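Local coordinates for protein 5-dehydro-2-deoxygluconokinase (Bacillus halodurans C-125, PDB 2QCV) that probably catalyses the ATP-dependent phosphorylation of 5-dehydro-2-deoxy-D-gluconate to 6-phospho-5-dehydro-2-deoxy-D-gluconate, a step in the breakdown of myo-inositol, at residues A[169-174]-A[233-238]; A[87-92]-A[133-138]; A[95-100]-A[123-128]; A[45-50]-A[61-66]. All coordinates share one frame; numbering follows the deposited sequence.

Contact 1 of 4, residues A[169-174]-A[233-238]; sequences DVKVVF and SPELIV
In the large mixed sheet of this ribokinase-like (PfkB) fold, Lys171 at the start of strand 171-175 forms a salt bridge with Glu235, just ahead of strand 236-240. Strand 202-206 lies between these two strands in the sheet, so the backbones are not direct neighbours and the two long side chains must span the distance at the surface. Lys171 leaves its backbone with CG anti to N (chi1 -165°), and bends at chi3 and chi4 bring its ammonium group to the acid. Glu235 comes to meet it extended beyond CG, and the two chains cross at about a right angle. Lys171 NZ donates to Glu235 OE2 over 2.8 Å, reaching the syn side of that oxygen 19° out of the carboxylate plane. A methionine in place of Lys171 would probably leave the Glu235 carboxylate without this positive mate and break the one side-chain link between the two segments. The lysine side chain also touches Asp201, in the loop entering the intervening strand. Grip on the carboxylate is one-sided: Glu235 OE1 stays 3.6 Å from Lys171 NZ, whereas Lys171 CE comes within 3.4 Å of Glu235 OE2.

Contact 2 of 4, residues A[87-92]-A[133-138]; sequences TSNLVV and EAYIRR
Asn89 and Tyr135 approach with their CA atoms 7.9 Å apart, the asparagine in a type I beta turn from Thr87 to Leu90 that leads into strand 90-92, the tyrosine in the short helix 133-136. Both side chains head into the gap and slide past each other in opposite directions. The Asn89 amide lies flat over one face of the Tyr135 ring, the two planes only 3° apart. Asn89 ND2 sits above the middle of the ring, 3.3 Å from the plane, while Asn89 CG is 3.4 Å from Tyr135 CD2. This is an amide-pi stack, with the amide N-H bonds running along the ring rather than down into it. Farther back, Asn89 CB makes a CH-pi contact, 4.0 Å from the Tyr135 ring centroid. A bond helps fix the turn of the amide: Asn89 ND2 donates to Ser88 OG at 2.9 Å, nearly in the amide plane. Ser88 OG, itself bonded to Asp86 OD1, also lies 3.5 Å from Tyr135 CE1. Turned away from its own N (chi1 -171°), the Tyr135 ring reaches across to the sheet, where its OH hydrogen-bonds Phe63 N of strand 61-67. The ring also rests on Ile64 and meets Phe12 of strand 12-17 at a steep angle. Ile136 packs on helix 154-167, while Leu90 and Thr87 touch helix 71-82.

Contact 3 of 4, residues A[95-100]-A[123-128]; sequences EGHKTG and DLYLSP
Tyr125 extends from its backbone with CB directed at loop 95-100, and a chi1 of -73° lays its ring over the His97 imidazole. The rings stack face to face, centroids 3.7 Å apart and planes at 5°. Passing outward, Tyr125 CG lies 3.6 Å from His97 CE1, Tyr125 CD2 is 3.5 Å from His97 ND1, and CE2 and CZ both approach His97 NE2. Obliquely beside the imidazole, Glu95 OE2 comes to 4.2 Å from Tyr125 CD1, its carboxylate nearly perpendicular to the ring. At the tip, OH bonds Asp120 OD1 and weakly accepts from a water that lies 2.7 Å from His97 NE2. Asp93 OD2 holds His97 ND1, helping fix the imidazole's rotation. A serine replacing Tyr125 would probably strip the imidazole of its stacking partner and leave Asp120 without the phenol. A second water joins Gly100 N to Asp123 N and OD2, and Arg19 pairs with the same carboxylate. The contact thus connects the loop between strands 90-92 and 101-106 to the one between strand 111-117 and helix 133-136; Tyr125 O accepts from Lys66 of strand 61-67, and Thr99 O bonds Tyr117 OH of a second subunit.

Contact 4 of 4, residues A[45-50]-A[61-66]; sequences GSPANI and AGFIGK
Phe63 pushes one corner of its ring, CE1, against the first turn of helix 46-56, where it meets backbone as well as side-chain atoms. Phe63 CE1 lies 3.5 Å from Ala48 N and 3.6 Å from Pro47 C, the latter at the ring edge, in plane. Pro47 CB approaches Phe63 CE1 to 3.8 Å, and Ala48 CB is farther off, at 4.3 Å from it. The ring therefore abuts the peptide joining Pro47 to Ala48, a close approach consistent with the small side chains there. Phe63 can reach this peptide because its first torsion (chi1 -158°) carries the ring off the strand toward the helix. Contacts of this kind belong to the layered alpha/beta core of the ribokinase-like fold: helix 46-56 follows strand 38-44 of the small sheet and hands the chain on to strand 61-67 of the large one. On the large sheet Pro47 also touches Ala16 and Ser145, and Ile50 touches Leu143, so the helix lies across several strands. Gly45 occupies the N-cap with backbone angles at which a CB would jam against the preceding carbonyl O, and Gly45 O accepts from Asn49 N at 2.9 Å to start the helix. Ser46 and Asn49 bind the two carboxylate oxygens of Asp273, the acid of the family's Gly-Ala-Gly-Asp sequence. Within the strand, Gly65 makes room for the aromatic ring: a CB there would fall 2.6 Å from Phe63 CE2.

Contact 4 is the buried one, made of a phenylalanine ring packed against a helix backbone and small side chains; contact 2 is partly buried, and contacts 1 and 3 lie at the surface. Contacts 1, 2 and 4 all reach the large sheet, and 2 and 4 lie on its adjacent strands 90-92 and 61-67, joined by Val91 N to Gly65 O at 2.8 Å. Chemistry follows position: a single ion pair at the surface in contact 1, flat stacks of an amide or imidazole on tyrosine in contacts 2 and 3, with waters entering in contact 3. Val170 of contact 1 packs on Ile136 and Arg137 of contact 2, whereas contacts 1 and 3 stay about 13 Å apart at their nearest atoms.

Contact 1 of 4, residues A[169-174]-A[233-238]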
loop_
_atom_site.group_PDB
_atom_site.type_symbol
_atom_site.label_atom_id
_atom_site.label_comp_id
_atom_site.label_asym_id
_atom_site.label_seq_id
_atom_site.Cartn_x
_atom_site.Cartn_y
_atom_site.Cartn_z
ATOM N N ASP A 169 -35.711 -3.227 -15.333
ATOM C CA ASP A 169 -36.834 -3.828 -14.646
ATOM C C ASP A 169 -36.446 -5.168 -14.022
ATOM O O ASP A 169 -37.205 -6.134 -14.043
ATOM C CB ASP A 169 -38.024 -3.946 -15.617
ATOM C CG ASP A 169 -39.311 -4.219 -14.925
ATOM O OD1 ASP A 169 -39.450 -3.754 -13.773
ATOM O OD2 ASP A 169 -40.174 -4.903 -15.530
ATOM N N VAL A 170 -35.229 -5.207 -13.498
ATOM C CA VAL A 170 -34.694 -6.332 -12.757
ATOM C C VAL A 170 -34.804 -5.939 -11.272
ATOM O O VAL A 170 -34.290 -4.899 -10.853
ATOM C CB VAL A 170 -33.248 -6.621 -13.142
ATOM C CG1 VAL A 170 -32.690 -7.770 -12.303
ATOM C CG2 VAL A 170 -33.159 -6.957 -14.650
ATOM N N LYS A 171 -35.486 -6.765 -10.486
ATOM C CA LYS A 171 -35.707 -6.472 -9.070
ATOM C C LYS A 171 -34.379 -6.595 -8.288
ATOM O O LYS A 171 -33.682 -7.610 -8.403
ATOM C CB LYS A 171 -36.728 -7.444 -8.499
ATOM C CG LYS A 171 -37.304 -7.040 -7.153
ATOM C CD LYS A 171 -38.651 -7.759 -6.826
ATOM C CE LYS A 171 -39.838 -7.522 -7.813
ATOM N NZ LYS A 171 -40.413 -6.122 -7.847
ATOM N N VAL A 172 -34.063 -5.583 -7.481
ATOM C CA VAL A 172 -32.794 -5.520 -6.710
ATOM C C VAL A 172 -33.086 -5.981 -5.305
ATOM O O VAL A 172 -33.934 -5.392 -4.612
ATOM C CB VAL A 172 -32.169 -4.105 -6.735
ATOM C CG1 VAL A 172 -30.910 -3.997 -5.797
ATOM C CG2 VAL A 172 -31.800 -3.726 -8.205
ATOM N N VAL A 173 -32.430 -7.079 -4.946
ATOM C CA VAL A 173 -32.540 -7.675 -3.637
ATOM C C VAL A 173 -31.230 -7.485 -2.892
ATOM O O VAL A 173 -30.149 -7.945 -3.335
ATOM C CB VAL A 173 -32.905 -9.200 -3.703
ATOM C CG1 VAL A 173 -33.049 -9.760 -2.269
ATOM C CG2 VAL A 173 -34.140 -9.495 -4.574
ATOM N N PHE A 174 -31.301 -6.783 -1.764
ATOM C CA PHE A 174 -30.108 -6.441 -0.994
ATOM C C PHE A 174 -30.083 -7.309 0.256
ATOM O O PHE A 174 -30.944 -7.172 1.129
ATOM C CB PHE A 174 -30.138 -4.944 -0.629
ATOM C CG PHE A 174 -28.896 -4.425 0.080
ATOM C CD1 PHE A 174 -27.618 -5.001 -0.067
ATOM C CD2 PHE A 174 -29.019 -3.307 0.906
ATOM C CE1 PHE A 174 -26.531 -4.439 0.596
ATOM C CE2 PHE A 174 -27.930 -2.755 1.562
ATOM C CZ PHE A 174 -26.711 -3.335 1.432
ATOM N N SER A 233 -36.880 3.424 -2.243
ATOM C CA SER A 233 -37.303 2.392 -3.179
ATOM C C SER A 233 -37.940 1.118 -2.605
ATOM O O SER A 233 -38.770 0.530 -3.277
ATOM C CB SER A 233 -36.141 1.980 -4.083
ATOM O OG SER A 233 -35.747 3.074 -4.897
ATOM N N PRO A 234 -37.493 0.608 -1.437
ATOM C CA PRO A 234 -38.025 -0.713 -1.071
ATOM C C PRO A 234 -39.528 -0.848 -1.035
ATOM O O PRO A 234 -40.237 0.075 -0.582
ATOM C CB PRO A 234 -37.419 -0.959 0.320
ATOM C CG PRO A 234 -36.141 -0.213 0.247
ATOM C CD PRO A 234 -36.449 1.038 -0.496
ATOM N N GLU A 235 -39.989 -2.000 -1.525
ATOM C CA GLU A 235 -41.404 -2.434 -1.446
ATOM C C GLU A 235 -41.583 -3.583 -0.451
ATOM O O GLU A 235 -42.676 -3.845 -0.015
ATOM C CB GLU A 235 -41.870 -2.880 -2.855
ATOM C CG GLU A 235 -41.280 -4.241 -3.275
ATOM C CD GLU A 235 -41.377 -4.587 -4.795
ATOM O OE1 GLU A 235 -41.854 -3.729 -5.564
ATOM O OE2 GLU A 235 -41.004 -5.747 -5.179
ATOM N N LEU A 236 -40.475 -4.204 -0.033
ATOM C CA LEU A 236 -40.471 -5.354 0.869
ATOM C C LEU A 236 -39.235 -5.355 1.715
ATOM O O LEU A 236 -38.124 -5.299 1.182
ATOM C CB LEU A 236 -40.534 -6.681 0.091
ATOM C CG LEU A 236 -40.541 -7.999 0.895
ATOM C CD1 LEU A 236 -41.787 -8.163 1.858
ATOM C CD2 LEU A 236 -40.448 -9.157 -0.065
ATOM N N ILE A 237 -39.415 -5.427 3.034
ATOM C CA ILE A 237 -38.288 -5.420 3.949
ATOM C C ILE A 237 -38.458 -6.601 4.875
ATOM O O ILE A 237 -39.534 -6.783 5.486
ATOM C CB ILE A 237 -38.244 -4.083 4.764
ATOM C CG1 ILE A 237 -38.127 -2.886 3.821
ATOM C CG2 ILE A 237 -37.154 -4.096 5.851
ATOM C CD1 ILE A 237 -38.377 -1.526 4.450
ATOM N N VAL A 238 -37.432 -7.439 4.935
ATOM C CA VAL A 238 -37.454 -8.634 5.790
ATOM C C VAL A 238 -36.427 -8.502 6.906
ATOM O O VAL A 238 -35.238 -8.344 6.648
ATOM C CB VAL A 238 -37.202 -9.906 4.966
ATOM C CG1 VAL A 238 -37.195 -11.126 5.890
ATOM C CG2 VAL A 238 -38.267 -10.039 3.793
#

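Contact 2 of 4, residues A[87-92]-A[133-138]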
loop_
_atom_site.group_PDB
_atom_site.type_symbol
_atom_site.label_atom_id
_atom_site.label_comp_id
_atom_site.label_asym_id
_atom_site.label_seq_id
_atom_site.Cartn_x
_atom_site.Cartn_y
_atom_site.Cartn_z
ATOM N N THR A 87 -21.797 -19.676 -15.187
ATOM C CA THR A 87 -20.494 -19.109 -14.819
ATOM C C THR A 87 -19.890 -18.239 -15.930
ATOM O O THR A 87 -18.706 -17.861 -15.859
ATOM C CB THR A 87 -19.497 -20.230 -14.421
ATOM O OG1 THR A 87 -19.248 -21.126 -15.534
ATOM C CG2 THR A 87 -20.042 -20.985 -13.196
ATOM N N SER A 88 -20.706 -17.890 -16.917
ATOM C CA SER A 88 -20.287 -17.058 -18.054
ATOM C C SER A 88 -19.729 -15.679 -17.690
ATOM O O SER A 88 -18.918 -15.124 -18.439
ATOM C CB SER A 88 -21.433 -16.881 -19.068
ATOM O OG SER A 88 -22.442 -16.043 -18.570
ATOM N N ASN A 89 -20.119 -15.144 -16.544
ATOM C CA ASN A 89 -19.699 -13.801 -16.124
ATOM C C ASN A 89 -18.808 -13.828 -14.879
ATOM O O ASN A 89 -18.651 -12.839 -14.140
ATOM C CB ASN A 89 -20.947 -12.921 -15.938
ATOM C CG ASN A 89 -21.460 -12.350 -17.265
ATOM O OD1 ASN A 89 -21.447 -11.143 -17.442
ATOM N ND2 ASN A 89 -21.909 -13.222 -18.202
ATOM N N LEU A 90 -18.190 -14.986 -14.640
ATOM C CA LEU A 90 -17.100 -15.054 -13.712
ATOM C C LEU A 90 -15.888 -14.555 -14.466
ATOM O O LEU A 90 -15.622 -14.984 -15.587
ATOM C CB LEU A 90 -16.850 -16.460 -13.245
ATOM C CG LEU A 90 -17.834 -17.102 -12.326
ATOM C CD1 LEU A 90 -17.212 -18.441 -11.825
ATOM C CD2 LEU A 90 -18.161 -16.193 -11.178
ATOM N N VAL A 91 -15.174 -13.615 -13.892
ATOM C CA VAL A 91 -14.006 -13.064 -14.551
ATOM C C VAL A 91 -12.760 -13.523 -13.816
ATOM O O VAL A 91 -12.705 -13.508 -12.587
ATOM C CB VAL A 91 -14.086 -11.511 -14.670
ATOM C CG1 VAL A 91 -14.412 -10.862 -13.345
ATOM C CG2 VAL A 91 -12.779 -10.923 -15.241
ATOM N N VAL A 92 -11.738 -13.906 -14.572
ATOM C CA VAL A 92 -10.490 -14.363 -13.946
ATOM C C VAL A 92 -9.532 -13.195 -13.732
ATOM O O VAL A 92 -9.197 -12.435 -14.644
ATOM C CB VAL A 92 -9.825 -15.471 -14.741
ATOM C CG1 VAL A 92 -8.524 -15.934 -14.068
ATOM C CG2 VAL A 92 -10.774 -16.604 -14.908
ATOM N N GLU A 133 -24.484 -5.244 -18.660
ATOM C CA GLU A 133 -25.933 -4.975 -18.713
ATOM C C GLU A 133 -26.734 -6.034 -19.438
ATOM O O GLU A 133 -27.849 -6.350 -18.993
ATOM C CB GLU A 133 -26.203 -3.591 -19.305
ATOM C CG GLU A 133 -27.649 -3.163 -19.276
ATOM C CD GLU A 133 -27.803 -1.687 -19.565
ATOM O OE1 GLU A 133 -26.759 -1.023 -19.881
ATOM O OE2 GLU A 133 -28.932 -1.196 -19.409
ATOM N N ALA A 134 -26.168 -6.603 -20.531
ATOM C CA ALA A 134 -26.835 -7.641 -21.320
ATOM C C ALA A 134 -27.066 -8.913 -20.516
ATOM O O ALA A 134 -28.019 -9.643 -20.772
ATOM C CB ALA A 134 -26.025 -7.963 -22.620
ATOM N N TYR A 135 -26.240 -9.138 -19.497
ATOM C CA TYR A 135 -26.375 -10.310 -18.649
ATOM C C TYR A 135 -27.416 -10.037 -17.591
ATOM O O TYR A 135 -28.357 -10.788 -17.423
ATOM C CB TYR A 135 -25.057 -10.605 -17.982
ATOM C CG TYR A 135 -24.977 -11.912 -17.246
ATOM C CD1 TYR A 135 -25.305 -13.104 -17.842
ATOM C CD2 TYR A 135 -24.526 -11.951 -15.930
ATOM C CE1 TYR A 135 -25.152 -14.313 -17.147
ATOM C CE2 TYR A 135 -24.412 -13.136 -15.254
ATOM C CZ TYR A 135 -24.694 -14.307 -15.865
ATOM O OH TYR A 135 -24.515 -15.472 -15.146
ATOM N N ILE A 136 -27.250 -8.940 -16.879
ATOM C CA ILE A 136 -28.199 -8.559 -15.817
ATOM C C ILE A 136 -29.654 -8.512 -16.294
ATOM O O ILE A 136 -30.560 -9.036 -15.643
ATOM C CB ILE A 136 -27.775 -7.195 -15.188
ATOM C CG1 ILE A 136 -26.459 -7.359 -14.420
ATOM C CG2 ILE A 136 -28.889 -6.592 -14.306
ATOM C CD1 ILE A 136 -25.843 -6.009 -13.891
ATOM N N ARG A 137 -29.895 -7.938 -17.467
ATOM C CA ARG A 137 -31.258 -7.826 -17.947
ATOM C C ARG A 137 -31.983 -9.136 -18.286
ATOM O O ARG A 137 -33.178 -9.101 -18.511
ATOM C CB ARG A 137 -31.347 -6.878 -19.119
ATOM C CG ARG A 137 -30.756 -7.397 -20.355
ATOM C CD ARG A 137 -30.711 -6.271 -21.381
ATOM N NE ARG A 137 -30.157 -6.763 -22.627
ATOM C CZ ARG A 137 -29.491 -6.011 -23.510
ATOM N NH1 ARG A 137 -29.274 -4.712 -23.299
ATOM N NH2 ARG A 137 -29.010 -6.575 -24.607
ATOM N N ARG A 138 -31.267 -10.258 -18.298
ATOM C CA ARG A 138 -31.865 -11.582 -18.524
ATOM C C ARG A 138 -32.401 -12.217 -17.269
ATOM O O ARG A 138 -32.845 -13.364 -17.287
ATOM C CB ARG A 138 -30.789 -12.508 -19.069
ATOM C CG ARG A 138 -30.163 -11.914 -20.283
ATOM C CD ARG A 138 -29.681 -12.926 -21.235
ATOM N NE ARG A 138 -28.348 -13.366 -20.997
ATOM C CZ ARG A 138 -27.952 -14.638 -20.938
ATOM N NH1 ARG A 138 -28.785 -15.673 -21.043
ATOM N NH2 ARG A 138 -26.683 -14.866 -20.746
#

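Contact 3 of 4, residues A[95-100]-A[123-128]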
loop_
_atom_site.group_PDB
_atom_site.type_symbol
_atom_site.label_atom_id
_atom_site.label_comp_id
_atom_site.label_asym_id
_atom_site.label_seq_id
_atom_site.Cartn_x
_atom_site.Cartn_y
_atom_site.Cartn_z
ATOM N N GLU A 95 -4.048 -10.219 -12.059
ATOM C CA GLU A 95 -3.106 -9.424 -11.303
ATOM C C GLU A 95 -2.537 -10.199 -10.095
ATOM O O GLU A 95 -1.943 -9.599 -9.204
ATOM C CB GLU A 95 -3.713 -8.100 -10.795
ATOM C CG GLU A 95 -4.419 -7.139 -11.768
ATOM C CD GLU A 95 -5.129 -5.947 -10.999
ATOM O OE1 GLU A 95 -4.397 -5.078 -10.472
ATOM O OE2 GLU A 95 -6.410 -5.880 -10.888
ATOM N N GLY A 96 -2.705 -11.520 -10.064
ATOM C CA GLY A 96 -2.093 -12.335 -9.015
ATOM C C GLY A 96 -2.852 -12.360 -7.699
ATOM O O GLY A 96 -2.361 -12.849 -6.706
ATOM N N HIS A 97 -4.065 -11.838 -7.671
ATOM C CA HIS A 97 -4.846 -11.861 -6.428
ATOM C C HIS A 97 -5.370 -13.251 -6.082
ATOM O O HIS A 97 -5.768 -14.006 -6.949
ATOM C CB HIS A 97 -6.006 -10.873 -6.489
ATOM C CG HIS A 97 -5.564 -9.459 -6.694
ATOM N ND1 HIS A 97 -5.949 -8.716 -7.790
ATOM C CD2 HIS A 97 -4.743 -8.663 -5.962
ATOM C CE1 HIS A 97 -5.409 -7.513 -7.706
ATOM N NE2 HIS A 97 -4.666 -7.459 -6.615
ATOM N N LYS A 98 -5.343 -13.570 -4.795
ATOM C CA LYS A 98 -5.757 -14.864 -4.257
ATOM C C LYS A 98 -7.232 -14.887 -3.905
ATOM O O LYS A 98 -7.840 -13.849 -3.644
ATOM C CB LYS A 98 -4.963 -15.160 -2.972
ATOM C CG LYS A 98 -3.479 -15.118 -3.128
ATOM C CD LYS A 98 -2.959 -16.254 -3.945
ATOM C CE LYS A 98 -1.448 -16.072 -4.159
ATOM N NZ LYS A 98 -0.904 -17.202 -4.868
ATOM N N THR A 99 -7.787 -16.094 -3.863
ATOM C CA THR A 99 -9.142 -16.330 -3.411
ATOM C C THR A 99 -9.265 -16.135 -1.917
ATOM O O THR A 99 -8.404 -16.576 -1.154
ATOM C CB THR A 99 -9.572 -17.793 -3.757
ATOM O OG1 THR A 99 -9.227 -18.106 -5.122
ATOM C CG2 THR A 99 -11.090 -18.030 -3.503
ATOM N N GLY A 100 -10.328 -15.482 -1.460
ATOM C CA GLY A 100 -10.528 -15.431 -0.007
ATOM C C GLY A 100 -10.747 -16.809 0.579
ATOM O O GLY A 100 -11.209 -17.728 -0.113
ATOM N N ASP A 123 -12.028 -11.376 -5.253
ATOM C CA ASP A 123 -13.431 -10.948 -5.421
ATOM C C ASP A 123 -13.638 -9.443 -5.262
ATOM O O ASP A 123 -14.601 -8.904 -5.791
ATOM C CB ASP A 123 -14.382 -11.733 -4.561
ATOM C CG ASP A 123 -14.180 -11.496 -3.066
ATOM O OD1 ASP A 123 -14.632 -10.461 -2.562
ATOM O OD2 ASP A 123 -13.663 -12.402 -2.399
ATOM N N LEU A 124 -12.720 -8.796 -4.555
ATOM C CA LEU A 124 -12.806 -7.366 -4.295
ATOM C C LEU A 124 -12.311 -6.536 -5.469
ATOM O O LEU A 124 -12.548 -5.341 -5.482
ATOM C CB LEU A 124 -12.026 -7.002 -3.022
ATOM C CG LEU A 124 -12.576 -7.591 -1.709
ATOM C CD1 LEU A 124 -11.612 -7.230 -0.533
ATOM C CD2 LEU A 124 -13.974 -7.117 -1.471
ATOM N N TYR A 125 -11.671 -7.167 -6.457
ATOM C CA TYR A 125 -11.192 -6.490 -7.654
ATOM C C TYR A 125 -12.152 -6.548 -8.843
ATOM O O TYR A 125 -11.795 -6.120 -9.920
ATOM C CB TYR A 125 -9.802 -7.034 -8.029
ATOM C CG TYR A 125 -8.801 -6.507 -7.048
ATOM C CD1 TYR A 125 -8.269 -5.240 -7.233
ATOM C CD2 TYR A 125 -8.487 -7.198 -5.878
ATOM C CE1 TYR A 125 -7.416 -4.691 -6.337
ATOM C CE2 TYR A 125 -7.591 -6.652 -4.947
ATOM C CZ TYR A 125 -7.072 -5.395 -5.188
ATOM O OH TYR A 125 -6.188 -4.804 -4.325
ATOM N N LEU A 126 -13.348 -7.089 -8.650
ATOM C CA LEU A 126 -14.400 -6.956 -9.644
ATOM C C LEU A 126 -14.605 -5.457 -9.862
ATOM O O LEU A 126 -14.663 -4.678 -8.898
ATOM C CB LEU A 126 -15.718 -7.602 -9.156
ATOM C CG LEU A 126 -16.931 -7.530 -10.074
ATOM C CD1 LEU A 126 -16.705 -8.445 -11.317
ATOM C CD2 LEU A 126 -18.239 -7.865 -9.270
ATOM N N SER A 127 -14.650 -5.062 -11.109
ATOM C CA SER A 127 -14.646 -3.659 -11.470
ATOM C C SER A 127 -15.875 -3.337 -12.313
ATOM O O SER A 127 -16.463 -4.229 -12.925
ATOM C CB SER A 127 -13.360 -3.321 -12.225
ATOM O OG SER A 127 -13.447 -3.835 -13.545
ATOM N N PRO A 128 -16.270 -2.052 -12.366
ATOM C CA PRO A 128 -17.418 -1.675 -13.229
ATOM C C PRO A 128 -17.345 -2.147 -14.686
ATOM O O PRO A 128 -18.365 -2.567 -15.244
ATOM C CB PRO A 128 -17.394 -0.154 -13.153
ATOM C CG PRO A 128 -16.825 0.165 -11.823
ATOM C CD PRO A 128 -15.747 -0.890 -11.596
HETATM O O HOH W 1 -3.255 -5.267 -5.814
HETATM O O HOH W 2 -11.866 -14.028 -3.499
#

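Contact 4 of 4, residues A[45-50]-A[61-66]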
loop_
_atom_site.group_PDB
_atom_site.type_symbol
_atom_site.label_atom_id
_atom_site.label_comp_id
_atom_site.label_asym_id
_atom_site.label_seq_id
_atom_site.Cartn_x
_atom_site.Cartn_y
_atom_site.Cartn_z
ATOM N N GLY A 45 -18.838 -17.952 0.530
ATOM C CA GLY A 45 -19.113 -16.579 0.158
ATOM C C GLY A 45 -20.608 -16.471 0.093
ATOM O O GLY A 45 -21.277 -17.301 -0.540
ATOM N N SER A 46 -21.154 -15.439 0.734
ATOM C CA SER A 46 -22.629 -15.288 0.797
ATOM C C SER A 46 -23.381 -15.339 -0.551
ATOM O O SER A 46 -24.266 -16.178 -0.695
ATOM C CB SER A 46 -23.005 -14.050 1.600
ATOM O OG SER A 46 -24.380 -13.797 1.450
ATOM N N PRO A 47 -23.048 -14.468 -1.537
ATOM C CA PRO A 47 -23.793 -14.597 -2.795
ATOM C C PRO A 47 -23.592 -15.907 -3.558
ATOM O O PRO A 47 -24.521 -16.377 -4.192
ATOM C CB PRO A 47 -23.353 -13.387 -3.617
ATOM C CG PRO A 47 -22.115 -12.906 -2.989
ATOM C CD PRO A 47 -22.090 -13.353 -1.567
ATOM N N ALA A 48 -22.398 -16.480 -3.513
ATOM C CA ALA A 48 -22.146 -17.810 -4.047
ATOM C C ALA A 48 -23.031 -18.875 -3.408
ATOM O O ALA A 48 -23.669 -19.697 -4.099
ATOM C CB ALA A 48 -20.607 -18.175 -3.913
ATOM N N ASN A 49 -23.077 -18.888 -2.081
ATOM C CA ASN A 49 -23.929 -19.814 -1.356
ATOM C C ASN A 49 -25.390 -19.649 -1.740
ATOM O O ASN A 49 -26.139 -20.630 -1.833
ATOM C CB ASN A 49 -23.825 -19.578 0.160
ATOM C CG ASN A 49 -22.550 -20.038 0.733
ATOM O OD1 ASN A 49 -21.826 -20.865 0.140
ATOM N ND2 ASN A 49 -22.227 -19.493 1.926
ATOM N N ILE A 50 -25.811 -18.402 -1.917
ATOM C CA ILE A 50 -27.218 -18.132 -2.233
ATOM C C ILE A 50 -27.528 -18.707 -3.630
ATOM O O ILE A 50 -28.553 -19.367 -3.812
ATOM C CB ILE A 50 -27.573 -16.627 -2.141
ATOM C CG1 ILE A 50 -27.509 -16.177 -0.683
ATOM C CG2 ILE A 50 -29.009 -16.339 -2.709
ATOM C CD1 ILE A 50 -27.655 -14.647 -0.489
ATOM N N ALA A 61 -29.875 -19.795 -11.941
ATOM C CA ALA A 61 -29.044 -18.772 -11.343
ATOM C C ALA A 61 -27.791 -18.476 -12.164
ATOM O O ALA A 61 -27.232 -19.349 -12.862
ATOM C CB ALA A 61 -28.664 -19.168 -9.896
ATOM N N GLY A 62 -27.382 -17.214 -12.098
ATOM C CA GLY A 62 -26.137 -16.722 -12.664
ATOM C C GLY A 62 -25.372 -15.929 -11.636
ATOM O O GLY A 62 -25.831 -15.750 -10.498
ATOM N N PHE A 63 -24.191 -15.447 -12.030
ATOM C CA PHE A 63 -23.252 -14.867 -11.074
ATOM C C PHE A 63 -22.335 -13.861 -11.764
ATOM O O PHE A 63 -21.855 -14.107 -12.881
ATOM C CB PHE A 63 -22.395 -15.966 -10.396
ATOM C CG PHE A 63 -21.793 -15.544 -9.064
ATOM C CD1 PHE A 63 -22.524 -15.593 -7.925
ATOM C CD2 PHE A 63 -20.496 -15.094 -8.982
ATOM C CE1 PHE A 63 -21.977 -15.213 -6.696
ATOM C CE2 PHE A 63 -19.970 -14.700 -7.784
ATOM C CZ PHE A 63 -20.726 -14.764 -6.630
ATOM N N ILE A 64 -22.096 -12.755 -11.075
ATOM C CA ILE A 64 -21.098 -11.750 -11.467
ATOM C C ILE A 64 -20.064 -11.709 -10.373
ATOM O O ILE A 64 -20.345 -11.311 -9.239
ATOM C CB ILE A 64 -21.701 -10.349 -11.704
ATOM C CG1 ILE A 64 -22.798 -10.424 -12.796
ATOM C CG2 ILE A 64 -20.592 -9.330 -12.111
ATOM C CD1 ILE A 64 -23.698 -9.205 -12.850
ATOM N N GLY A 65 -18.854 -12.169 -10.683
ATOM C CA GLY A 65 -17.792 -12.109 -9.690
ATOM C C GLY A 65 -16.421 -12.375 -10.280
ATOM O O GLY A 65 -16.306 -12.825 -11.422
ATOM N N LYS A 66 -15.401 -12.063 -9.491
ATOM C CA LYS A 66 -14.024 -12.267 -9.884
ATOM C C LYS A 66 -13.407 -13.379 -9.068
ATOM O O LYS A 66 -13.616 -13.472 -7.845
ATOM C CB LYS A 66 -13.235 -10.992 -9.755
ATOM C CG LYS A 66 -11.762 -11.096 -10.136
ATOM C CD LYS A 66 -11.106 -9.741 -10.413
ATOM C CE LYS A 66 -11.436 -9.206 -11.822
ATOM N NZ LYS A 66 -10.875 -7.805 -12.025
#